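Side-chain contact in peroxiredoxin (Mycobacterium tuberculosis, PDB 5EPF), which reduces hydrogen peroxide and organic hydroperoxides as a thiol-specific peroxidase, protecting the cell against oxidative stress: residues A[141-144]-A[145-149]. Residues are numbered along the deposited sequence; the frame is centred on the assembly and turned at random.
Sequences SEFS and MDAHA
The imidazole of His148 approaches Ser144 obliquely, its CD2 lying 3.3 Å from Ser144 O, while Met145 O and a water sit in the ring plane at its edge, the water 2.7 Å from His148 NE2. That water bridges NE2 to Phe143 O, at 2.7 Å, and more weakly to Ser141 O, thereby tying the loop to the first turn of the helix. The other ring nitrogen, ND1, bonds to Thr126 on strand 125-129, so both nitrogens of this buried ring have partners and its rotation is fixed. Phe143 CB lies 4.0 Å from Ala147 CB, an apolar contact, and the ring, oblique to that methyl, leads away. Ser144 turns OG between its own N and carbonyl carbon (chi1 77°), where it accepts from Ala147 N at 3.1 Å with an N-H...O angle of 138°. The same N-H reaches Ser144 O only weakly. Met145 bends back at its last two torsions, bringing CE to 3.6 Å from Phe143 O, and its side chain lies about 6 Å from that of Cys52, the probable peroxidatic cysteine. Ser144 is thus a classical serine N-cap, opening the C-terminal helix of a thioredoxin-fold peroxiredoxin beside the active site.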
# COMPACT_ATOMS: atom_id res chain seq x y z
N SER A 141 -8.02 7.53 -6.56
CA SER A 141 -8.99 6.46 -6.78
C SER A 141 -9.55 6.43 -8.20
O SER A 141 -10.12 5.41 -8.59
CB SER A 141 -10.12 6.53 -5.75
OG SER A 141 -10.88 7.69 -5.95
N GLU A 142 -9.39 7.50 -8.98
CA GLU A 142 -9.96 7.51 -10.32
C GLU A 142 -9.05 6.87 -11.35
O GLU A 142 -9.48 6.69 -12.50
CB GLU A 142 -10.32 8.95 -10.73
CG GLU A 142 -9.15 9.80 -11.15
CD GLU A 142 -8.42 10.49 -10.02
OE1 GLU A 142 -8.47 10.03 -8.86
OE2 GLU A 142 -7.81 11.54 -10.30
N PHE A 143 -7.82 6.50 -10.99
CA PHE A 143 -6.89 5.89 -11.93
C PHE A 143 -7.24 4.42 -12.18
O PHE A 143 -7.96 3.76 -11.41
CB PHE A 143 -5.46 6.04 -11.42
CG PHE A 143 -4.91 7.43 -11.57
CD1 PHE A 143 -4.09 7.75 -12.65
CD2 PHE A 143 -5.22 8.43 -10.65
CE1 PHE A 143 -3.61 9.02 -12.83
CE2 PHE A 143 -4.73 9.74 -10.82
CZ PHE A 143 -3.93 10.03 -11.91
N SER A 144 -6.73 3.89 -13.29
CA SER A 144 -6.92 2.47 -13.59
C SER A 144 -6.21 1.60 -12.55
O SER A 144 -5.33 2.04 -11.81
CB SER A 144 -6.38 2.14 -14.98
OG SER A 144 -4.96 2.06 -14.91
N MET A 145 -6.59 0.32 -12.50
CA MET A 145 -5.99 -0.58 -11.52
C MET A 145 -4.49 -0.75 -11.75
O MET A 145 -3.71 -0.80 -10.79
CB MET A 145 -6.69 -1.94 -11.55
CG MET A 145 -8.17 -1.91 -11.18
SD MET A 145 -8.55 -1.16 -9.58
CE MET A 145 -8.94 0.54 -10.04
N ASP A 146 -4.07 -0.84 -13.02
CA ASP A 146 -2.65 -1.02 -13.32
C ASP A 146 -1.85 0.24 -13.05
O ASP A 146 -0.65 0.17 -12.76
CB ASP A 146 -2.41 -1.45 -14.77
CG ASP A 146 -2.80 -2.89 -15.06
OD1 ASP A 146 -3.07 -3.66 -14.13
OD2 ASP A 146 -2.83 -3.24 -16.26
N ALA A 147 -2.50 1.41 -13.15
CA ALA A 147 -1.79 2.69 -13.03
C ALA A 147 -1.15 2.85 -11.66
O ALA A 147 -0.16 3.57 -11.52
CB ALA A 147 -2.74 3.85 -13.31
N HIS A 148 -1.70 2.22 -10.63
CA HIS A 148 -1.09 2.33 -9.30
C HIS A 148 0.35 1.84 -9.31
O HIS A 148 1.27 2.59 -8.95
CB HIS A 148 -1.96 1.61 -8.28
CG HIS A 148 -3.23 2.34 -8.01
ND1 HIS A 148 -3.35 3.29 -7.02
CD2 HIS A 148 -4.42 2.30 -8.66
CE1 HIS A 148 -4.58 3.79 -7.05
NE2 HIS A 148 -5.24 3.21 -8.04
N ALA A 149 0.59 0.63 -9.80
CA ALA A 149 1.96 0.15 -9.86
C ALA A 149 2.74 0.83 -10.98
O ALA A 149 3.92 1.14 -10.82
CB ALA A 149 2.02 -1.37 -10.00
O HOH W 1 -7.81 3.70 -8.73